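Local coordinates for protein aminotransferase class I and II (Anaerococcus prevotii, PDB 4EMY) that probably works as a pyridoxal 5'-phosphate-dependent transaminase, a homodimer of the class I aminotransferase family, at residues N346-I351 against Q404-Y409; T359-D364 against I387-C392. One frame throughout, in Å; residues are numbered along the deposited sequence.

The two contacts illustrate how a small sheet and the helices beside it are tied together. Interaction 2 pairs two strands antiparallel; interaction 1 seats the loop leading into the first of them against helix 399-411, which follows the second. Along the chain, interaction 2 is thus nested within the loop that interaction 1 closes. Their centres lie about 10 Å apart, and the two contacts meet directly: Leu406 CD2 packs on Ile361 CD1 at 3.6 Å, and Ile351 N lies 3.1 Å from Phe360 O in a probable hydrogen bond. Interaction 1 is remote from the cofactor site, whereas in interaction 2 the Arg388 side chain lies about 6 Å, nearest atoms, from bound pyridoxal 5'-phosphate.

Interaction 1 of 2, residues N346-I351 against Q404-Y409; sequences NKLTMI and QRLAFY
The carboxamide of Asn346 overlaps the aliphatic part of Gln404, its ND2 lying 3.5 Å and its OD1 3.6 Å from Gln404 CG. A chi1 of -70° sets Asn346 CG beside its own backbone N and 3.8 Å from Gln404 CG; the amide groups of the two residues are turned almost perpendicular, their planes 82° apart, and the contact is one of packing, since no hydrogen bond joins the two segments. One turn further along helix 399-411, Ala407 offers its methyl group to the loop: its CB stands 3.7 Å from Asn346 O. Lys347, with positive phi, is the C' residue of a Schellman motif that ends helix 315-345, and the CB of Leu348 then points toward helix 399-411. Leu348 CG is anti to the backbone N (chi1 -174°); beyond it CD1 rests 3.8 Å from Ala407 CA, and CD2 meets Leu406 CB and the Ala407 backbone N, both at 4.1 Å. An alanine in place of Asn346 would remove the carboxamide and probably leave a gap beside Gln404 CG, while the contacts of CB and the backbone O with Ala407 would remain. Val403 touches both Asn346 and Leu348, and Leu348 continues onto Ile361 of strand 359-362.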
ATOM      1  N   ASN A 346     -11.125 -39.844  15.941  1.00 60.34           N
ATOM      2  CA  ASN A 346     -10.173 -39.693  17.039  1.00 60.22           C
ATOM      3  C   ASN A 346     -10.777 -38.933  18.227  1.00 59.99           C
ATOM      4  O   ASN A 346     -10.082 -38.615  19.198  1.00 59.86           O
ATOM      5  CB  ASN A 346      -8.882 -39.036  16.541  1.00 58.75           C
ATOM      6  CG  ASN A 346      -8.075 -39.949  15.630  1.00 59.58           C
ATOM      7  OD1 ASN A 346      -7.677 -41.040  16.032  1.00 61.35           O
ATOM      8  ND2 ASN A 346      -7.822 -39.504  14.404  1.00 58.52           N
ATOM      9  N   LYS A 347     -12.083 -38.666  18.131  1.00 60.16           N
ATOM     10  CA  LYS A 347     -12.867 -37.959  19.160  1.00 60.35           C
ATOM     11  C   LYS A 347     -12.294 -36.581  19.508  1.00 58.69           C
ATOM     12  O   LYS A 347     -12.033 -36.277  20.676  1.00 59.16           O
ATOM     13  CB  LYS A 347     -13.029 -38.815  20.426  1.00 62.42           C
ATOM     14  CG  LYS A 347     -13.623 -40.195  20.194  1.00 64.36           C
ATOM     15  CD  LYS A 347     -13.628 -41.002  21.482  1.00 66.38           C
ATOM     16  CE  LYS A 347     -14.258 -42.366  21.274  1.00 68.53           C
ATOM     17  NZ  LYS A 347     -15.607 -42.246  20.657  1.00 68.92           N
ATOM     18  N   LEU A 348     -12.107 -35.758  18.478  1.00 56.93           N
ATOM     19  CA  LEU A 348     -11.523 -34.426  18.620  1.00 55.32           C
ATOM     20  C   LEU A 348     -12.551 -33.350  18.301  1.00 54.48           C
ATOM     21  O   LEU A 348     -12.998 -33.228  17.160  1.00 53.76           O
ATOM     22  CB  LEU A 348     -10.303 -34.288  17.702  1.00 54.04           C
ATOM     23  CG  LEU A 348      -9.429 -33.030  17.763  1.00 52.52           C
ATOM     24  CD1 LEU A 348      -8.889 -32.783  19.168  1.00 53.22           C
ATOM     25  CD2 LEU A 348      -8.292 -33.145  16.756  1.00 51.67           C
ATOM     26  N   THR A 349     -12.925 -32.584  19.323  1.00 54.85           N
ATOM     27  CA  THR A 349     -13.882 -31.488  19.176  1.00 54.34           C
ATOM     28  C   THR A 349     -13.247 -30.355  18.383  1.00 52.47           C
ATOM     29  O   THR A 349     -12.173 -29.853  18.734  1.00 51.89           O
ATOM     30  CB  THR A 349     -14.387 -30.982  20.544  1.00 55.41           C
ATOM     31  OG1 THR A 349     -15.136 -32.020  21.180  1.00 57.34           O
ATOM     32  CG2 THR A 349     -15.282 -29.765  20.386  1.00 54.89           C
HETATM   33  N   MSE A 350     -13.922 -29.972  17.304  1.00 51.84           N
HETATM   34  CA  MSE A 350     -13.431 -28.948  16.391  1.00 50.17           C
HETATM   35  C   MSE A 350     -14.575 -28.053  15.957  1.00 49.73           C
HETATM   36  O   MSE A 350     -15.701 -28.518  15.788  1.00 50.83           O
HETATM   37  CB  MSE A 350     -12.803 -29.596  15.160  1.00 49.84           C
HETATM   38  CG  MSE A 350     -13.765 -30.469  14.377  1.00 50.98           C
HETATM   39 SE   MSE A 350     -13.158 -30.821  12.581  1.00 50.80          SE
HETATM   40  CE  MSE A 350     -13.024 -28.980  11.934  1.00 48.33           C
ATOM     41  N   ILE A 351     -14.283 -26.770  15.779  1.00 48.32           N
ATOM     42  CA  ILE A 351     -15.286 -25.821  15.330  1.00 47.84           C
ATOM     43  C   ILE A 351     -15.735 -26.253  13.940  1.00 47.47           C
ATOM     44  O   ILE A 351     -14.898 -26.515  13.088  1.00 46.71           O
ATOM     45  CB  ILE A 351     -14.723 -24.390  15.313  1.00 46.51           C
ATOM     46  CG1 ILE A 351     -14.337 -23.974  16.735  1.00 47.21           C
ATOM     47  CG2 ILE A 351     -15.734 -23.423  14.708  1.00 46.23           C
ATOM     48  CD1 ILE A 351     -13.624 -22.644  16.833  1.00 46.26           C
ATOM     49  N   GLN A 404      -4.567 -37.472  14.667  1.00 53.51           N
ATOM     50  CA  GLN A 404      -4.319 -38.424  15.750  1.00 54.36           C
ATOM     51  C   GLN A 404      -3.455 -37.765  16.828  1.00 53.79           C
ATOM     52  O   GLN A 404      -3.871 -37.647  17.979  1.00 53.84           O
ATOM     53  CB  GLN A 404      -3.659 -39.703  15.218  1.00 55.65           C
ATOM     54  CG  GLN A 404      -4.529 -40.538  14.280  1.00 56.78           C
ATOM     55  CD  GLN A 404      -3.731 -41.528  13.426  1.00 58.11           C
ATOM     56  OE1 GLN A 404      -2.504 -41.420  13.287  1.00 57.99           O
ATOM     57  NE2 GLN A 404      -4.434 -42.499  12.839  1.00 59.49           N
ATOM     58  N   ARG A 405      -2.277 -37.292  16.430  1.00 53.43           N
ATOM     59  CA  ARG A 405      -1.334 -36.646  17.347  1.00 53.18           C
ATOM     60  C   ARG A 405      -1.878 -35.356  17.962  1.00 52.26           C
ATOM     61  O   ARG A 405      -1.502 -34.985  19.075  1.00 52.40           O
ATOM     62  CB  ARG A 405      -0.000 -36.375  16.646  1.00 53.15           C
ATOM     63  CG  ARG A 405       0.765 -37.621  16.225  1.00 54.26           C
ATOM     64  CD  ARG A 405       1.620 -38.165  17.357  1.00 55.18           C
ATOM     65  NE  ARG A 405       0.866 -39.015  18.270  1.00 55.91           N
ATOM     66  CZ  ARG A 405       1.126 -39.142  19.568  1.00 56.55           C
ATOM     67  NH1 ARG A 405       0.378 -39.946  20.317  1.00 57.33           N
ATOM     68  NH2 ARG A 405       2.119 -38.458  20.124  1.00 56.58           N
ATOM     69  N   LEU A 406      -2.761 -34.682  17.230  1.00 51.49           N
ATOM     70  CA  LEU A 406      -3.451 -33.501  17.740  1.00 50.78           C
ATOM     71  C   LEU A 406      -4.426 -33.907  18.833  1.00 51.28           C
ATOM     72  O   LEU A 406      -4.489 -33.267  19.883  1.00 51.35           O
ATOM     73  CB  LEU A 406      -4.202 -32.794  16.612  1.00 50.06           C
ATOM     74  CG  LEU A 406      -4.246 -31.269  16.564  1.00 49.23           C
ATOM     75  CD1 LEU A 406      -2.859 -30.661  16.649  1.00 49.12           C
ATOM     76  CD2 LEU A 406      -4.910 -30.838  15.273  1.00 48.81           C
ATOM     77  N   ALA A 407      -5.166 -34.986  18.583  1.00 51.85           N
ATOM     78  CA  ALA A 407      -6.175 -35.479  19.521  1.00 52.54           C
ATOM     79  C   ALA A 407      -5.545 -35.933  20.829  1.00 53.39           C
ATOM     80  O   ALA A 407      -6.034 -35.593  21.910  1.00 53.73           O
ATOM     81  CB  ALA A 407      -6.982 -36.610  18.899  1.00 53.24           C
ATOM     82  N   PHE A 408      -4.450 -36.684  20.716  1.00 53.88           N
ATOM     83  CA  PHE A 408      -3.793 -37.278  21.876  1.00 54.93           C
ATOM     84  C   PHE A 408      -3.394 -36.255  22.948  1.00 54.93           C
ATOM     85  O   PHE A 408      -3.689 -36.451  24.127  1.00 55.87           O
ATOM     86  CB  PHE A 408      -2.583 -38.123  21.459  1.00 55.41           C
ATOM     87  CG  PHE A 408      -1.757 -38.583  22.621  1.00 56.53           C
ATOM     88  CD1 PHE A 408      -2.159 -39.676  23.383  1.00 57.83           C
ATOM     89  CD2 PHE A 408      -0.601 -37.900  22.982  1.00 56.47           C
ATOM     90  CE1 PHE A 408      -1.412 -40.090  24.474  1.00 59.08           C
ATOM     91  CE2 PHE A 408       0.150 -38.309  24.074  1.00 57.78           C
ATOM     92  CZ  PHE A 408      -0.260 -39.403  24.822  1.00 59.04           C
ATOM     93  N   TYR A 409      -2.725 -35.179  22.535  1.00 54.10           N
ATOM     94  CA  TYR A 409      -2.310 -34.126  23.468  1.00 54.29           C
ATOM     95  C   TYR A 409      -3.467 -33.222  23.930  1.00 54.10           C
ATOM     96  O   TYR A 409      -3.407 -32.631  25.012  1.00 54.78           O
ATOM     97  CB  TYR A 409      -1.175 -33.285  22.873  1.00 53.57           C
ATOM     98  CG  TYR A 409       0.130 -34.033  22.735  1.00 54.17           C
ATOM     99  CD1 TYR A 409       0.809 -34.498  23.858  1.00 55.48           C
ATOM    100  CD2 TYR A 409       0.692 -34.266  21.480  1.00 53.62           C
ATOM    101  CE1 TYR A 409       2.002 -35.187  23.735  1.00 56.21           C
ATOM    102  CE2 TYR A 409       1.889 -34.947  21.348  1.00 54.34           C
ATOM    103  CZ  TYR A 409       2.537 -35.405  22.479  1.00 55.62           C
ATOM    104  OH  TYR A 409       3.722 -36.085  22.359  1.00 56.51           O
TER

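Interaction 2 of 2, residues T359-D364 against I387-C392; sequences TFIPTD and IRVAIC
Ile387 O is approached by three groups of the facing strand. Ile361 N donates a hydrogen bond to Ile387 O at 3.0 Å, Phe360 CA makes a CA-H...O contact with the same Ile387 O at 3.5 Å, and the Phe360 ring lays one face over it, the oxygen 3.3 Å above the ring plane and offset toward the rim. A chi1 of -159° puts Phe360 CG anti to its backbone N and 3.6 Å from Ile387 O. The returning bond, from Ile387 N to Ile361 O, is 2.8 Å long and nearly straight at 172°. Two more bonds, one each way, join Thr359 and Val389 in an antiparallel ladder where Phe360 and Arg388 form the non-hydrogen-bonded pair. On the face bearing Ile361 and Ile387, Thr359 OG1 comes 3.4 Å from Val389 CB, and Ile361 CD1 meets Val389 CG2 at 4.0 Å. From the other face Arg388 hydrogen-bonds Asn190, a cofactor-binding residue, and Ala43 O, a placement that recalls the substrate-carboxylate arginine of class I relatives. Strand 386-389 lies between strands 359-362 and 381-382, Arg388 bonding through its backbone to Ile381, while the Thr359 and Val389 face packs on Phe339 of helix 315-345 and on Leu402 and Leu406 of helix 399-411.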
ATOM      1  N   THR A 359      -8.606 -25.077   9.899  1.00 41.98           N
ATOM      2  CA  THR A 359      -9.548 -25.753  10.786  1.00 42.79           C
ATOM      3  C   THR A 359      -9.109 -25.439  12.207  1.00 43.05           C
ATOM      4  O   THR A 359      -7.921 -25.218  12.452  1.00 42.96           O
ATOM      5  CB  THR A 359      -9.520 -27.281  10.605  1.00 43.92           C
ATOM      6  OG1 THR A 359      -8.177 -27.751  10.754  1.00 44.12           O
ATOM      7  CG2 THR A 359     -10.053 -27.681   9.243  1.00 43.99           C
ATOM      8  N   PHE A 360     -10.044 -25.429  13.148  1.00 43.63           N
ATOM      9  CA  PHE A 360      -9.712 -24.974  14.494  1.00 44.04           C
ATOM     10  C   PHE A 360     -10.103 -25.950  15.588  1.00 45.62           C
ATOM     11  O   PHE A 360     -11.254 -26.384  15.677  1.00 46.31           O
ATOM     12  CB  PHE A 360     -10.337 -23.606  14.761  1.00 43.42           C
ATOM     13  CG  PHE A 360      -9.681 -22.840  15.871  1.00 43.72           C
ATOM     14  CD1 PHE A 360     -10.178 -22.901  17.169  1.00 45.07           C
ATOM     15  CD2 PHE A 360      -8.573 -22.039  15.617  1.00 42.93           C
ATOM     16  CE1 PHE A 360      -9.583 -22.181  18.191  1.00 45.69           C
ATOM     17  CE2 PHE A 360      -7.969 -21.319  16.637  1.00 43.52           C
ATOM     18  CZ  PHE A 360      -8.476 -21.389  17.923  1.00 44.93           C
ATOM     19  N   ILE A 361      -9.122 -26.277  16.421  1.00 46.40           N
ATOM     20  CA  ILE A 361      -9.340 -27.080  17.614  1.00 48.06           C
ATOM     21  C   ILE A 361      -9.407 -26.162  18.837  1.00 48.82           C
ATOM     22  O   ILE A 361      -8.404 -25.564  19.228  1.00 48.75           O
ATOM     23  CB  ILE A 361      -8.254 -28.170  17.779  1.00 48.65           C
ATOM     24  CG1 ILE A 361      -8.560 -29.372  16.886  1.00 48.80           C
ATOM     25  CG2 ILE A 361      -8.206 -28.678  19.209  1.00 50.34           C
ATOM     26  CD1 ILE A 361      -8.122 -29.231  15.448  1.00 47.53           C
ATOM     27  N   PRO A 362     -10.603 -26.028  19.428  1.00 49.85           N
ATOM     28  CA  PRO A 362     -10.735 -25.257  20.667  1.00 51.09           C
ATOM     29  C   PRO A 362     -10.116 -25.984  21.871  1.00 52.94           C
ATOM     30  O   PRO A 362     -10.255 -27.204  22.007  1.00 53.83           O
ATOM     31  CB  PRO A 362     -12.250 -25.102  20.830  1.00 51.67           C
ATOM     32  CG  PRO A 362     -12.838 -26.236  20.062  1.00 51.60           C
ATOM     33  CD  PRO A 362     -11.901 -26.517  18.929  1.00 50.08           C
ATOM     34  N   THR A 363      -9.415 -25.221  22.710  1.00 53.80           N
ATOM     35  CA  THR A 363      -8.737 -25.727  23.911  1.00 55.77           C
ATOM     36  C   THR A 363      -8.182 -24.571  24.744  1.00 56.78           C
ATOM     37  O   THR A 363      -7.937 -23.477  24.224  1.00 55.69           O
ATOM     38  CB  THR A 363      -7.581 -26.705  23.585  1.00 55.59           C
ATOM     39  OG1 THR A 363      -6.815 -26.946  24.771  1.00 57.44           O
ATOM     40  CG2 THR A 363      -6.655 -26.143  22.507  1.00 53.81           C
ATOM     41  N   ASP A 364      -7.972 -24.820  26.032  1.00 59.14           N
ATOM     42  CA  ASP A 364      -7.397 -23.808  26.904  1.00 60.68           C
ATOM     43  C   ASP A 364      -5.907 -24.031  27.193  1.00 61.35           C
ATOM     44  O   ASP A 364      -5.244 -23.163  27.766  1.00 62.36           O
ATOM     45  CB  ASP A 364      -8.198 -23.695  28.203  1.00 63.27           C
ATOM     46  CG  ASP A 364      -8.205 -22.276  28.759  1.00 64.50           C
ATOM     47  OD1 ASP A 364      -8.802 -22.063  29.841  1.00 66.86           O
ATOM     48  OD2 ASP A 364      -7.622 -21.371  28.109  1.00 63.30           O
ATOM     49  N   ILE A 387      -6.011 -24.060  18.929  1.00 47.86           N
ATOM     50  CA  ILE A 387      -5.000 -24.342  17.928  1.00 47.53           C
ATOM     51  C   ILE A 387      -5.561 -24.143  16.525  1.00 46.96           C
ATOM     52  O   ILE A 387      -6.628 -24.665  16.186  1.00 46.88           O
ATOM     53  CB  ILE A 387      -4.440 -25.768  18.099  1.00 47.87           C
ATOM     54  CG1 ILE A 387      -3.629 -25.860  19.393  1.00 48.66           C
ATOM     55  CG2 ILE A 387      -3.582 -26.166  16.905  1.00 47.70           C
ATOM     56  CD1 ILE A 387      -3.411 -27.274  19.880  1.00 49.27           C
ATOM     57  N   ARG A 388      -4.836 -23.373  15.719  1.00 46.71           N
ATOM     58  CA  ARG A 388      -5.209 -23.153  14.333  1.00 46.37           C
ATOM     59  C   ARG A 388      -4.357 -24.023  13.412  1.00 46.46           C
ATOM     60  O   ARG A 388      -3.131 -23.895  13.374  1.00 46.65           O
ATOM     61  CB  ARG A 388      -5.071 -21.680  13.964  1.00 46.28           C
ATOM     62  CG  ARG A 388      -5.739 -21.328  12.652  1.00 46.14           C
ATOM     63  CD  ARG A 388      -5.358 -19.937  12.194  1.00 46.25           C
ATOM     64  NE  ARG A 388      -3.971 -19.860  11.751  1.00 46.50           N
ATOM     65  CZ  ARG A 388      -3.434 -18.798  11.159  1.00 46.70           C
ATOM     66  NH1 ARG A 388      -4.167 -17.721  10.925  1.00 46.75           N
ATOM     67  NH2 ARG A 388      -2.165 -18.820  10.789  1.00 47.05           N
ATOM     68  N   VAL A 389      -5.027 -24.900  12.674  1.00 46.50           N
ATOM     69  CA  VAL A 389      -4.365 -25.859  11.796  1.00 46.82           C
ATOM     70  C   VAL A 389      -4.493 -25.370  10.364  1.00 46.97           C
ATOM     71  O   VAL A 389      -5.594 -25.350   9.809  1.00 47.10           O
ATOM     72  CB  VAL A 389      -4.999 -27.262  11.929  1.00 47.14           C
ATOM     73  CG1 VAL A 389      -4.254 -28.275  11.078  1.00 47.67           C
ATOM     74  CG2 VAL A 389      -5.010 -27.702  13.383  1.00 47.15           C
ATOM     75  N   ALA A 390      -3.371 -24.966   9.774  1.00 47.16           N
ATOM     76  CA  ALA A 390      -3.379 -24.418   8.422  1.00 47.54           C
ATOM     77  C   ALA A 390      -3.514 -25.536   7.412  1.00 48.27           C
ATOM     78  O   ALA A 390      -2.549 -25.942   6.757  1.00 48.94           O
ATOM     79  CB  ALA A 390      -2.133 -23.587   8.158  1.00 47.84           C
ATOM     80  N   ILE A 391      -4.736 -26.025   7.282  1.00 48.41           N
ATOM     81  CA  ILE A 391      -5.011 -27.186   6.464  1.00 49.38           C
ATOM     82  C   ILE A 391      -4.657 -26.962   4.984  1.00 50.29           C
ATOM     83  O   ILE A 391      -4.521 -27.910   4.219  1.00 51.36           O
ATOM     84  CB  ILE A 391      -6.463 -27.658   6.683  1.00 49.58           C
ATOM     85  CG1 ILE A 391      -6.562 -29.157   6.451  1.00 50.58           C
ATOM     86  CG2 ILE A 391      -7.464 -26.870   5.844  1.00 49.89           C
ATOM     87  CD1 ILE A 391      -7.853 -29.748   6.963  1.00 50.96           C
ATOM     88  N   CYS A 392      -4.480 -25.699   4.610  1.00 50.09           N
ATOM     89  CA  CYS A 392      -4.066 -25.307   3.264  1.00 51.02           C
ATOM     90  C   CYS A 392      -2.615 -25.675   2.968  1.00 51.46           C
ATOM     91  O   CYS A 392      -2.222 -25.797   1.809  1.00 52.60           O
ATOM     92  CB  CYS A 392      -4.228 -23.800   3.109  1.00 50.77           C
ATOM     93  SG  CYS A 392      -3.290 -22.869   4.336  1.00 49.82           S
TER